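Local coordinates for protein serpin B3 (Homo sapiens, PDB 2ZV6) that belongs to the serpin family and probably inhibits proteinases by offering them a mobile reactive-site loop as bait, at residues L49-L54 with Q128-A133; A115-G120 with Y138-E143; E168-L173 with V188-F193; N182-L187 with V335-L340; E236-K241 with L265-E270. All coordinates share one frame; numbering follows the deposited sequence.

Contact 1: residues L49-L54 with Q128-A133; sequences LGMVLL and QEYLDA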
# COMPACT_ATOMS: atom_id res chain seq x y z
N LEU A 49 -0.84 -9.03 -7.72
CA LEU A 49 -0.83 -10.50 -7.67
C LEU A 49 -2.02 -11.14 -8.35
O LEU A 49 -1.95 -12.30 -8.76
CB LEU A 49 -0.79 -10.98 -6.23
CG LEU A 49 0.39 -10.54 -5.38
CD1 LEU A 49 0.57 -11.52 -4.22
CD2 LEU A 49 1.65 -10.48 -6.23
N GLY A 50 -3.13 -10.41 -8.43
CA GLY A 50 -4.32 -10.95 -9.08
C GLY A 50 -4.11 -10.93 -10.59
O GLY A 50 -4.70 -11.74 -11.32
N MET A 51 -3.26 -10.01 -11.04
CA MET A 51 -2.97 -9.86 -12.45
C MET A 51 -2.07 -11.03 -12.82
O MET A 51 -2.25 -11.68 -13.85
CB MET A 51 -2.27 -8.51 -12.70
CG MET A 51 -1.13 -8.52 -13.71
SD MET A 51 0.14 -7.27 -13.33
CE MET A 51 0.51 -6.63 -14.95
N VAL A 52 -1.11 -11.31 -11.96
CA VAL A 52 -0.20 -12.41 -12.19
C VAL A 52 -0.96 -13.71 -12.04
O VAL A 52 -0.82 -14.61 -12.86
CB VAL A 52 0.95 -12.39 -11.20
CG1 VAL A 52 1.40 -13.79 -10.90
CG2 VAL A 52 2.08 -11.55 -11.75
N LEU A 53 -1.77 -13.80 -10.99
CA LEU A 53 -2.55 -15.02 -10.74
C LEU A 53 -3.34 -15.42 -11.98
O LEU A 53 -3.58 -16.60 -12.23
CB LEU A 53 -3.51 -14.81 -9.56
CG LEU A 53 -4.58 -15.90 -9.44
CD1 LEU A 53 -3.96 -17.20 -9.01
CD2 LEU A 53 -5.63 -15.49 -8.44
N LEU A 54 -3.73 -14.42 -12.77
CA LEU A 54 -4.48 -14.68 -13.99
C LEU A 54 -3.71 -15.70 -14.82
O LEU A 54 -4.22 -16.78 -15.11
CB LEU A 54 -4.62 -13.39 -14.79
CG LEU A 54 -5.99 -12.72 -14.81
CD1 LEU A 54 -5.97 -11.62 -15.86
CD2 LEU A 54 -7.09 -13.73 -15.11
N GLN A 128 -1.99 -13.40 -26.30
CA GLN A 128 -2.86 -12.23 -26.35
C GLN A 128 -4.02 -12.37 -25.37
O GLN A 128 -4.43 -11.40 -24.74
CB GLN A 128 -3.42 -12.03 -27.75
CG GLN A 128 -4.03 -10.66 -27.97
CD GLN A 128 -2.96 -9.57 -27.96
OE1 GLN A 128 -1.86 -9.77 -28.48
NE2 GLN A 128 -3.28 -8.42 -27.38
N GLU A 129 -4.55 -13.59 -25.26
CA GLU A 129 -5.65 -13.84 -24.35
C GLU A 129 -5.29 -13.24 -22.98
O GLU A 129 -6.01 -12.40 -22.45
CB GLU A 129 -5.90 -15.35 -24.20
CG GLU A 129 -7.35 -15.79 -24.48
CD GLU A 129 -8.33 -15.40 -23.37
OE1 GLU A 129 -9.41 -16.03 -23.26
OE2 GLU A 129 -8.04 -14.46 -22.60
N TYR A 130 -4.15 -13.65 -22.44
CA TYR A 130 -3.71 -13.14 -21.14
C TYR A 130 -3.70 -11.61 -21.15
O TYR A 130 -4.24 -10.97 -20.25
CB TYR A 130 -2.32 -13.69 -20.79
CG TYR A 130 -1.77 -13.15 -19.48
CD1 TYR A 130 -2.34 -13.51 -18.26
CD2 TYR A 130 -0.70 -12.26 -19.47
CE1 TYR A 130 -1.86 -12.98 -17.05
CE2 TYR A 130 -0.21 -11.73 -18.28
CZ TYR A 130 -0.79 -12.09 -17.06
OH TYR A 130 -0.32 -11.54 -15.88
N LEU A 131 -3.08 -11.03 -22.17
CA LEU A 131 -2.98 -9.57 -22.27
C LEU A 131 -4.35 -8.88 -22.23
O LEU A 131 -4.47 -7.75 -21.76
CB LEU A 131 -2.23 -9.20 -23.55
CG LEU A 131 -0.79 -9.75 -23.56
CD1 LEU A 131 -0.25 -9.78 -24.99
CD2 LEU A 131 0.09 -8.89 -22.66
N ASP A 132 -5.38 -9.59 -22.70
CA ASP A 132 -6.75 -9.08 -22.72
C ASP A 132 -7.32 -8.95 -21.31
O ASP A 132 -7.83 -7.90 -20.92
CB ASP A 132 -7.66 -10.02 -23.52
CG ASP A 132 -7.57 -9.80 -25.02
OD1 ASP A 132 -6.96 -8.79 -25.43
OD2 ASP A 132 -8.10 -10.64 -25.78
N ALA A 133 -7.23 -10.05 -20.56
CA ALA A 133 -7.74 -10.11 -19.19
C ALA A 133 -7.12 -9.09 -18.26
O ALA A 133 -7.83 -8.41 -17.53
CB ALA A 133 -7.51 -11.50 -18.63
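Met51 meets Tyr130 through its backbone rather than its thioether: the phenol OH of Tyr130 donates a hydrogen bond of 2.8 Å to Met51 O. The donor stands well above the carbonyl plane, with a C=O...donor angle of 119°, so neither lone pair is addressed directly. Reaching across to the other helix depends on the tyrosine torsion, which holds CG anti to the backbone N (chi1 177°) and projects the ring outward. Meanwhile the Met51 side chain runs across the phenol at roughly a right angle, its CG 3.8 Å from Tyr130 OH. A buried hydroxyl thus finds its acceptor in a main-chain carbonyl of the other helix, and Met51 O also receives a weak bond from Leu54 N. One residue on, Val52 turns its side chain away and offers CA instead, 3.8 Å from the same OH. Leu54 then closes in at the edge of the ring, its CB lying near the ring plane at 3.6 Å from Tyr130 CE1. The two helical segments run nearly antiparallel (154°), with axes 10.1 Å apart. Met51, Val52 and Tyr130 all touch Leu118 of strand 112-121, which places the pair as helices of the serpin fold lying side by side on one face of its large central sheet.

Contact 2: residues A115-G120 with Y138-E143; sequences ANKLFG and YQTSVE
The Phe119 ring has Glu143 CG over one face, 4.2 Å from the ring centroid and 27° off the normal, a CH-pi contact; at its edge, in the ring plane, sits Lys117 O. The Glu143 carboxylate is not stacked on the ring but turned 44° from it, leaving OE2 within reach of a lysine. That lysine is Lys117, whose chain leaves the backbone with CG anti to N, then bends along Glu143 CB. Its NZ ends 3.3 Å from Glu143 OE2 in a weak salt bridge, and the same ammonium has a second partner in the cation-pi contact with Trp161. These residues belong to the first and last elements of a beta-alpha-beta unit, strand 112-121, helix 128-138 and strand 142-145, with the two strands parallel and paired loosely at the border of the main serpin sheet. Turned to the other side from Phe119 and Glu143, Leu118 CB rests 4.0 Å from Val142 CG1. Between the backbones, Val142 CA lies 3.3 Å from Leu118 O in a CA-H...O contact, and Gly120 N gives a weak bond of 3.4 Å to Glu143 O. Where the chain has left the helix, Thr140 OG1 donates to Asn116 O; the modelled length is doubtful, but the hydroxyl lies anti to its backbone N (chi1 -175°), aimed at strand 112-121.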
# COMPACT_ATOMS: atom_id res chain seq x y z
N ALA A 115 1.34 2.90 -10.64
CA ALA A 115 2.18 2.36 -11.71
C ALA A 115 2.45 0.86 -11.55
O ALA A 115 3.50 0.47 -11.04
CB ALA A 115 3.50 3.13 -11.75
N ASN A 116 1.52 0.02 -12.00
CA ASN A 116 1.66 -1.44 -11.87
C ASN A 116 1.80 -2.23 -13.19
O ASN A 116 0.79 -2.57 -13.83
CB ASN A 116 0.47 -1.99 -11.07
CG ASN A 116 0.65 -3.45 -10.69
OD1 ASN A 116 -0.17 -4.30 -11.03
ND2 ASN A 116 1.72 -3.74 -9.96
N LYS A 117 3.04 -2.57 -13.56
CA LYS A 117 3.30 -3.34 -14.78
C LYS A 117 4.24 -4.56 -14.66
O LYS A 117 5.10 -4.64 -13.77
CB LYS A 117 3.84 -2.43 -15.87
CG LYS A 117 3.49 -2.90 -17.25
CD LYS A 117 4.58 -2.62 -18.25
CE LYS A 117 4.29 -1.35 -19.01
NZ LYS A 117 5.56 -0.65 -19.36
N LEU A 118 4.07 -5.50 -15.59
CA LEU A 118 4.87 -6.73 -15.67
C LEU A 118 5.96 -6.50 -16.70
O LEU A 118 5.67 -6.14 -17.83
CB LEU A 118 4.01 -7.90 -16.15
CG LEU A 118 4.06 -9.31 -15.54
CD1 LEU A 118 4.78 -9.31 -14.19
CD2 LEU A 118 2.63 -9.82 -15.40
N PHE A 119 7.21 -6.69 -16.32
CA PHE A 119 8.29 -6.53 -17.28
C PHE A 119 8.95 -7.90 -17.50
O PHE A 119 9.46 -8.52 -16.56
CB PHE A 119 9.31 -5.50 -16.76
CG PHE A 119 8.86 -4.08 -16.93
CD1 PHE A 119 7.71 -3.62 -16.29
CD2 PHE A 119 9.57 -3.19 -17.73
CE1 PHE A 119 7.28 -2.30 -16.44
CE2 PHE A 119 9.15 -1.87 -17.89
CZ PHE A 119 8.00 -1.43 -17.25
N GLY A 120 8.92 -8.39 -18.73
CA GLY A 120 9.50 -9.68 -18.98
C GLY A 120 10.52 -9.69 -20.09
O GLY A 120 10.57 -8.76 -20.90
N TYR A 138 -7.21 -5.14 -14.95
CA TYR A 138 -6.26 -4.41 -14.14
C TYR A 138 -5.74 -3.17 -14.84
O TYR A 138 -4.80 -2.53 -14.36
CB TYR A 138 -5.10 -5.35 -13.73
CG TYR A 138 -5.55 -6.49 -12.82
CD1 TYR A 138 -5.33 -6.43 -11.44
CD2 TYR A 138 -6.24 -7.59 -13.33
CE1 TYR A 138 -5.79 -7.44 -10.59
CE2 TYR A 138 -6.71 -8.60 -12.48
CZ TYR A 138 -6.48 -8.52 -11.12
OH TYR A 138 -6.95 -9.51 -10.30
N GLN A 139 -6.36 -2.84 -15.97
CA GLN A 139 -5.99 -1.67 -16.75
C GLN A 139 -4.48 -1.53 -16.86
O GLN A 139 -3.94 -0.42 -16.83
CB GLN A 139 -6.57 -0.40 -16.12
CG GLN A 139 -8.09 -0.32 -16.18
CD GLN A 139 -8.76 -1.06 -15.04
OE1 GLN A 139 -8.32 -0.99 -13.89
NE2 GLN A 139 -9.83 -1.78 -15.36
N THR A 140 -3.80 -2.66 -16.98
CA THR A 140 -2.36 -2.66 -17.10
C THR A 140 -1.95 -3.73 -18.10
O THR A 140 -2.80 -4.49 -18.57
CB THR A 140 -1.68 -2.96 -15.75
OG1 THR A 140 -0.27 -2.82 -15.90
CG2 THR A 140 -2.00 -4.37 -15.29
N SER A 141 -0.66 -3.79 -18.42
CA SER A 141 -0.19 -4.79 -19.36
C SER A 141 1.30 -5.12 -19.25
O SER A 141 2.08 -4.36 -18.67
CB SER A 141 -0.52 -4.35 -20.79
OG SER A 141 -1.60 -5.09 -21.33
N VAL A 142 1.69 -6.26 -19.81
CA VAL A 142 3.08 -6.72 -19.82
C VAL A 142 3.92 -5.82 -20.73
O VAL A 142 3.37 -4.97 -21.43
CB VAL A 142 3.18 -8.18 -20.34
CG1 VAL A 142 4.54 -8.76 -19.99
CG2 VAL A 142 2.07 -9.03 -19.75
N GLU A 143 5.23 -6.00 -20.73
CA GLU A 143 6.11 -5.20 -21.57
C GLU A 143 7.43 -5.93 -21.80
O GLU A 143 8.30 -5.94 -20.93
CB GLU A 143 6.39 -3.84 -20.92
CG GLU A 143 7.77 -3.25 -21.22
CD GLU A 143 7.76 -2.22 -22.34
OE1 GLU A 143 8.04 -2.59 -23.51
OE2 GLU A 143 7.47 -1.03 -22.06

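Contact 3: residues E168-L173 with V188-F193; sequences EKIKNL and VNAIYF
Lys169 lays its aliphatic chain on the ring of Tyr192, starting with CB, 3.5 Å from Tyr192 CD1. The next carbon, CG, sits over the face in a CH-pi contact, 3.8 Å from the ring centroid and 24° off the normal, shifted toward the rim. CD draws off slightly, to 4.1 Å from Tyr192 CE1, and the bends at chi2 (-52°) and chi3 (-76°) fold the chain back so that CE returns to 3.4 Å from that same carbon. At the tip, NZ makes a long, weak ion pair with Glu346, whose carboxylate also holds the Tyr192 hydroxyl. The segment 168-173 is part of the connection that follows helix 151-165 and crosses the face of the central serpin sheet before entering strand 185-193. Further along it, Ile170 spreads its branches over the strand, CG2 resting 3.8 Å from Ala190 CB and CD1 4.0 Å from Tyr192 CB. Leu173 and Val188 lie alongside, pointing opposite ways, with Leu173 CD1 against both valine methyls, the nearer being CG2 at 3.4 Å.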
# COMPACT_ATOMS: atom_id res chain seq x y z
N GLU A 168 6.05 11.63 -11.92
CA GLU A 168 7.48 11.82 -11.63
C GLU A 168 7.72 11.97 -10.13
O GLU A 168 8.63 12.68 -9.72
CB GLU A 168 8.00 13.06 -12.36
CG GLU A 168 9.45 12.96 -12.84
CD GLU A 168 10.03 14.31 -13.20
OE1 GLU A 168 10.69 14.93 -12.34
OE2 GLU A 168 9.83 14.77 -14.35
N LYS A 169 6.89 11.31 -9.33
CA LYS A 169 7.01 11.35 -7.88
C LYS A 169 7.92 10.21 -7.44
O LYS A 169 8.93 10.43 -6.77
CB LYS A 169 5.64 11.21 -7.22
CG LYS A 169 4.72 12.43 -7.39
CD LYS A 169 5.40 13.72 -6.95
CE LYS A 169 5.47 13.83 -5.43
NZ LYS A 169 6.21 15.05 -4.98
N ILE A 170 7.54 9.00 -7.82
CA ILE A 170 8.32 7.80 -7.49
C ILE A 170 9.40 7.60 -8.55
O ILE A 170 9.11 7.26 -9.70
CB ILE A 170 7.41 6.56 -7.45
CG1 ILE A 170 6.66 6.51 -6.12
CG2 ILE A 170 8.23 5.29 -7.64
CD1 ILE A 170 5.25 5.98 -6.23
N LYS A 171 10.66 7.80 -8.17
CA LYS A 171 11.75 7.66 -9.12
C LYS A 171 12.77 6.57 -8.79
O LYS A 171 13.13 6.38 -7.63
CB LYS A 171 12.49 8.99 -9.26
CG LYS A 171 11.88 10.14 -8.47
CD LYS A 171 11.12 11.09 -9.39
CE LYS A 171 11.83 12.42 -9.54
NZ LYS A 171 11.11 13.33 -10.48
N ASN A 172 13.21 5.87 -9.82
CA ASN A 172 14.20 4.81 -9.69
C ASN A 172 13.74 3.63 -8.84
O ASN A 172 14.45 3.18 -7.95
CB ASN A 172 15.50 5.39 -9.11
CG ASN A 172 16.01 6.59 -9.89
OD1 ASN A 172 17.02 7.19 -9.55
ND2 ASN A 172 15.30 6.94 -10.96
N LEU A 173 12.55 3.13 -9.15
CA LEU A 173 11.99 1.99 -8.44
C LEU A 173 13.00 0.86 -8.33
O LEU A 173 12.86 -0.03 -7.48
CB LEU A 173 10.74 1.47 -9.16
CG LEU A 173 9.66 0.78 -8.32
CD1 LEU A 173 9.23 -0.49 -9.02
CD2 LEU A 173 10.17 0.46 -6.93
N VAL A 188 6.32 -4.86 -11.13
CA VAL A 188 6.54 -3.53 -10.57
C VAL A 188 5.22 -3.06 -9.98
O VAL A 188 4.16 -3.27 -10.58
CB VAL A 188 7.00 -2.53 -11.62
CG1 VAL A 188 6.44 -1.14 -11.30
CG2 VAL A 188 8.52 -2.51 -11.67
N ASN A 189 5.29 -2.41 -8.83
CA ASN A 189 4.08 -1.94 -8.15
C ASN A 189 4.28 -0.64 -7.40
O ASN A 189 4.22 -0.62 -6.17
CB ASN A 189 3.60 -3.03 -7.18
CG ASN A 189 2.12 -2.93 -6.89
OD1 ASN A 189 1.40 -2.15 -7.52
ND2 ASN A 189 1.66 -3.73 -5.92
N ALA A 190 4.54 0.44 -8.13
CA ALA A 190 4.72 1.75 -7.52
C ALA A 190 3.34 2.40 -7.34
O ALA A 190 2.38 2.03 -8.02
CB ALA A 190 5.61 2.63 -8.39
N ILE A 191 3.24 3.34 -6.40
CA ILE A 191 1.97 4.01 -6.15
C ILE A 191 2.14 5.31 -5.37
O ILE A 191 2.86 5.35 -4.37
CB ILE A 191 0.99 3.11 -5.37
CG1 ILE A 191 -0.34 3.85 -5.20
CG2 ILE A 191 1.59 2.73 -4.01
CD1 ILE A 191 -1.54 2.93 -5.07
N TYR A 192 1.48 6.35 -5.85
CA TYR A 192 1.55 7.66 -5.22
C TYR A 192 0.16 8.21 -4.90
O TYR A 192 -0.78 8.04 -5.67
CB TYR A 192 2.26 8.65 -6.14
CG TYR A 192 2.08 10.07 -5.67
CD1 TYR A 192 3.04 10.68 -4.87
CD2 TYR A 192 0.91 10.77 -5.95
CE1 TYR A 192 2.84 11.95 -4.35
CE2 TYR A 192 0.69 12.04 -5.44
CZ TYR A 192 1.66 12.63 -4.64
OH TYR A 192 1.44 13.88 -4.13
N PHE A 193 0.05 8.88 -3.76
CA PHE A 193 -1.23 9.46 -3.35
C PHE A 193 -1.12 10.67 -2.43
O PHE A 193 -0.27 10.72 -1.54
CB PHE A 193 -2.09 8.39 -2.68
CG PHE A 193 -3.40 8.91 -2.17
CD1 PHE A 193 -3.48 9.51 -0.92
CD2 PHE A 193 -4.55 8.76 -2.92
CE1 PHE A 193 -4.70 9.96 -0.42
CE2 PHE A 193 -5.78 9.20 -2.43
CZ PHE A 193 -5.86 9.80 -1.17

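Contact 4: residues N182-L187 with V335-L340; sequences NTTLVL and VLSGVL
Leu187 and Val339 form the regular, buried end of this pairing. Leu340 N donates to Leu187 O at 2.9 Å, almost in line with the carbonyl (174°), while the return bond from Leu187 N to Gly338 O is weak. Beside the backbone, Leu187 CB packs 4.0 Å from Val339 CG2, and Leu336 CD2 reaches across toward both Leu185 and Leu187. Toward the other end, where Thr184, Val335 and Ser337 are partly exposed, regular strand bonds give way to side-chain bonds. Ser337 N donates to Leu185 O at 3.3 Å from well above the carbonyl plane, at a C=O...donor angle of 113°. Side chains fill in: Thr184 OG1 bonds to Val335 O in the carbonyl plane, on a lone pair, and Ser337 OG accepts from Thr184 N at 3.2 Å. Between the two regimes Ser337 is an extra residue in the second strand, and Gly338 follows it at positive phi (110°), a conformation suited to glycine. Before Thr183 lies the exposed, poorly ordered Asn182. Strands 185-193 and 336-346 are direct parallel neighbours here, which is characteristic of a serpin whose reactive loop has not been inserted between them as an additional strand of the central sheet.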
# COMPACT_ATOMS: atom_id res chain seq x y z
N ASN A 182 20.11 -12.28 -15.74
CA ASN A 182 19.36 -13.52 -15.68
C ASN A 182 17.95 -13.33 -15.12
O ASN A 182 17.49 -14.13 -14.32
CB ASN A 182 20.11 -14.56 -14.84
CG ASN A 182 20.80 -15.62 -15.69
OD1 ASN A 182 21.10 -15.40 -16.87
ND2 ASN A 182 21.06 -16.79 -15.10
N THR A 183 17.28 -12.27 -15.54
CA THR A 183 15.93 -12.01 -15.06
C THR A 183 14.86 -12.38 -16.08
O THR A 183 14.93 -11.98 -17.24
CB THR A 183 15.73 -10.53 -14.73
OG1 THR A 183 16.92 -10.02 -14.11
CG2 THR A 183 14.55 -10.36 -13.79
N THR A 184 13.88 -13.15 -15.65
CA THR A 184 12.79 -13.56 -16.53
C THR A 184 11.68 -12.53 -16.41
O THR A 184 11.39 -11.79 -17.35
CB THR A 184 12.20 -14.92 -16.13
OG1 THR A 184 12.68 -15.30 -14.83
CG2 THR A 184 12.56 -15.98 -17.15
N LEU A 185 11.08 -12.49 -15.22
CA LEU A 185 9.97 -11.61 -14.91
C LEU A 185 10.33 -10.62 -13.81
O LEU A 185 11.32 -10.80 -13.10
CB LEU A 185 8.76 -12.44 -14.47
CG LEU A 185 7.34 -12.06 -14.90
CD1 LEU A 185 7.39 -11.08 -16.07
CD2 LEU A 185 6.57 -13.33 -15.27
N VAL A 186 9.51 -9.59 -13.66
CA VAL A 186 9.70 -8.55 -12.65
C VAL A 186 8.42 -7.74 -12.50
O VAL A 186 8.09 -6.90 -13.35
CB VAL A 186 10.83 -7.55 -13.02
CG1 VAL A 186 10.82 -6.39 -12.04
CG2 VAL A 186 12.18 -8.23 -13.00
N LEU A 187 7.68 -7.99 -11.43
CA LEU A 187 6.44 -7.28 -11.18
C LEU A 187 6.75 -5.96 -10.51
O LEU A 187 7.39 -5.93 -9.45
CB LEU A 187 5.53 -8.12 -10.29
CG LEU A 187 4.12 -7.60 -9.99
CD1 LEU A 187 3.71 -6.50 -10.95
CD2 LEU A 187 3.15 -8.76 -10.10
N VAL A 335 9.56 -17.51 -14.92
CA VAL A 335 9.60 -17.53 -13.47
C VAL A 335 9.78 -16.14 -12.90
O VAL A 335 10.77 -15.45 -13.22
CB VAL A 335 10.78 -18.39 -12.93
CG1 VAL A 335 10.92 -18.20 -11.45
CG2 VAL A 335 10.55 -19.86 -13.21
N LEU A 336 8.84 -15.74 -12.05
CA LEU A 336 8.88 -14.44 -11.39
C LEU A 336 10.21 -14.34 -10.67
O LEU A 336 10.58 -15.24 -9.90
CB LEU A 336 7.73 -14.33 -10.38
CG LEU A 336 7.08 -12.94 -10.21
CD1 LEU A 336 6.47 -12.86 -8.82
CD2 LEU A 336 8.09 -11.81 -10.42
N SER A 337 10.93 -13.25 -10.94
CA SER A 337 12.26 -13.03 -10.37
C SER A 337 12.35 -11.72 -9.61
O SER A 337 13.18 -10.87 -9.93
CB SER A 337 13.28 -13.03 -11.51
OG SER A 337 12.70 -13.58 -12.70
N GLY A 338 11.52 -11.56 -8.59
CA GLY A 338 11.56 -10.33 -7.83
C GLY A 338 10.32 -9.49 -8.07
O GLY A 338 9.77 -9.47 -9.17
N VAL A 339 9.88 -8.81 -7.02
CA VAL A 339 8.69 -7.97 -7.05
C VAL A 339 8.97 -6.67 -6.32
O VAL A 339 9.27 -6.68 -5.12
CB VAL A 339 7.52 -8.68 -6.37
CG1 VAL A 339 6.32 -7.76 -6.30
CG2 VAL A 339 7.19 -9.96 -7.14
N LEU A 340 8.87 -5.56 -7.03
CA LEU A 340 9.13 -4.25 -6.45
C LEU A 340 7.85 -3.48 -6.10
O LEU A 340 7.01 -3.27 -6.97
CB LEU A 340 9.96 -3.40 -7.42
CG LEU A 340 11.47 -3.62 -7.42
CD1 LEU A 340 12.09 -2.86 -6.26
CD2 LEU A 340 11.79 -5.10 -7.34

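Contact 5: residues E236-K241 with L265-E270; sequences EDVQAK and LQKLEE
This is an apolar wedge with a polar margin, set where a beta hairpin turns against helix 265-271. Val238, third residue of the type I turn from Glu236 to Gln239, enters the joint with Leu268. Both methyls face the end of the leucine: CG1 and CG2 of Val238 each lie 3.4 Å from Leu268 CD1, and the side chains pass at a slant. Leu268 CG is anti to its backbone N (chi1 175°), which swings CD1 toward the turn, where it also comes within 4.4 Å of Ala240 CB. Over the top runs Lys267, its CD 3.6 Å from Val238 CG2, ending in a weak hydrogen bond of 3.3 Å from Lys267 NZ to Asp237 O. The same carbonyl receives Gln239 NE2 at 3.3 Å, the amide nitrogen standing above its plane, so at the exposed edge of the turn Asp237 O accepts two hydrogen bonds, the one from Lys267 weak. The bulge after the turn leads into strand 240-246, which lies between 229-235 and 253-259. On the helix, Leu268 and Glu269 touch Leu381 of strand 380-384, while Glu269 forms salt bridges with Arg31 and Arg397, so the helix lies among the hairpin, strands 380-384 and 395-398, and helix 14-33.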
# COMPACT_ATOMS: atom_id res chain seq x y z
N GLU A 236 -10.10 1.38 24.83
CA GLU A 236 -9.75 0.91 26.17
C GLU A 236 -8.74 -0.22 26.07
O GLU A 236 -7.57 -0.07 26.44
CB GLU A 236 -11.00 0.38 26.88
CG GLU A 236 -12.07 -0.16 25.92
CD GLU A 236 -12.33 -1.65 26.07
OE1 GLU A 236 -12.59 -2.31 25.03
OE2 GLU A 236 -12.29 -2.17 27.21
N ASP A 237 -9.22 -1.35 25.57
CA ASP A 237 -8.44 -2.57 25.39
C ASP A 237 -6.96 -2.35 25.09
O ASP A 237 -6.09 -2.84 25.81
CB ASP A 237 -9.03 -3.41 24.25
CG ASP A 237 -10.13 -4.35 24.72
OD1 ASP A 237 -10.85 -4.89 23.86
OD2 ASP A 237 -10.27 -4.54 25.96
N VAL A 238 -6.69 -1.61 24.03
CA VAL A 238 -5.32 -1.36 23.61
C VAL A 238 -4.72 -0.05 24.12
O VAL A 238 -3.55 0.24 23.86
CB VAL A 238 -5.23 -1.40 22.07
CG1 VAL A 238 -5.48 -0.01 21.49
CG2 VAL A 238 -3.88 -1.95 21.65
N GLN A 239 -5.49 0.73 24.86
CA GLN A 239 -4.97 1.98 25.38
C GLN A 239 -4.53 2.86 24.22
O GLN A 239 -3.35 3.20 24.11
CB GLN A 239 -3.77 1.71 26.29
CG GLN A 239 -4.12 0.94 27.55
CD GLN A 239 -3.21 -0.25 27.79
OE1 GLN A 239 -2.02 -0.09 28.07
NE2 GLN A 239 -3.77 -1.45 27.69
N ALA A 240 -5.48 3.22 23.36
CA ALA A 240 -5.20 4.06 22.21
C ALA A 240 -6.47 4.72 21.68
O ALA A 240 -7.57 4.36 22.09
CB ALA A 240 -4.53 3.25 21.10
N LYS A 241 -6.30 5.67 20.78
CA LYS A 241 -7.44 6.38 20.21
C LYS A 241 -7.55 6.18 18.71
O LYS A 241 -6.55 5.97 18.02
CB LYS A 241 -7.34 7.86 20.54
CG LYS A 241 -6.93 8.15 21.97
CD LYS A 241 -8.12 8.59 22.81
CE LYS A 241 -7.82 9.88 23.56
NZ LYS A 241 -7.15 10.88 22.69
N LEU A 265 2.23 1.73 21.15
CA LEU A 265 1.86 1.15 19.87
C LEU A 265 2.37 -0.27 19.69
O LEU A 265 1.71 -1.08 19.04
CB LEU A 265 2.36 2.03 18.72
CG LEU A 265 3.45 1.49 17.81
CD1 LEU A 265 3.38 2.22 16.49
CD2 LEU A 265 4.81 1.66 18.48
N GLN A 266 3.54 -0.58 20.24
CA GLN A 266 4.04 -1.93 20.08
C GLN A 266 2.94 -2.89 20.53
O GLN A 266 2.59 -3.83 19.81
CB GLN A 266 5.29 -2.17 20.92
CG GLN A 266 5.67 -3.65 20.96
CD GLN A 266 7.14 -3.89 21.19
OE1 GLN A 266 8.00 -3.12 20.76
NE2 GLN A 266 7.44 -4.98 21.88
N LYS A 267 2.39 -2.64 21.71
CA LYS A 267 1.32 -3.48 22.24
C LYS A 267 0.16 -3.41 21.28
O LYS A 267 -0.52 -4.41 21.03
CB LYS A 267 0.87 -2.99 23.61
CG LYS A 267 -0.29 -3.78 24.20
CD LYS A 267 -1.57 -2.96 24.21
CE LYS A 267 -2.33 -3.11 25.53
NZ LYS A 267 -3.17 -4.35 25.57
N LEU A 268 -0.06 -2.21 20.75
CA LEU A 268 -1.14 -1.98 19.80
C LEU A 268 -0.97 -2.93 18.62
O LEU A 268 -1.87 -3.71 18.31
CB LEU A 268 -1.11 -0.52 19.33
CG LEU A 268 -2.08 -0.06 18.24
CD1 LEU A 268 -3.53 -0.28 18.68
CD2 LEU A 268 -1.82 1.42 17.93
N GLU A 269 0.19 -2.86 17.98
CA GLU A 269 0.47 -3.72 16.85
C GLU A 269 0.24 -5.17 17.25
O GLU A 269 -0.38 -5.95 16.52
CB GLU A 269 1.91 -3.55 16.41
CG GLU A 269 2.19 -2.27 15.65
CD GLU A 269 3.68 -2.00 15.55
OE1 GLU A 269 4.43 -2.52 16.41
OE2 GLU A 269 4.10 -1.28 14.62
N GLU A 270 0.76 -5.52 18.42
CA GLU A 270 0.65 -6.88 18.96
C GLU A 270 -0.77 -7.43 19.05
O GLU A 270 -0.99 -8.62 18.93
CB GLU A 270 1.31 -6.94 20.33
CG GLU A 270 2.66 -7.65 20.33
CD GLU A 270 3.84 -6.68 20.40
OE1 GLU A 270 4.85 -6.91 19.68
OE2 GLU A 270 3.75 -5.69 21.16

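How the contacts relate
From the N terminus, helix 42-54 waits until helix 128-138 to complete contact 1. Contact 2 opens within that loop, at strand 112-121, and closes beyond it at 138-143, so the two cross, touching around Leu118 and Tyr130. Contact 3 follows in series, a short closure from the connection onto strand 185-193. Contact 4 starts before contact 3 has closed, so contacts 3 and 4 cross; it uses the same strand and spans to strand 336-346. Within that long loop lies contact 5, about 38 Å from contact 4 between centres and on the opposite side of the molecule. Contacts 1 to 4 join helices, connection and strands of the central sheet; contact 5 joins a distant hairpin to helix 265-271.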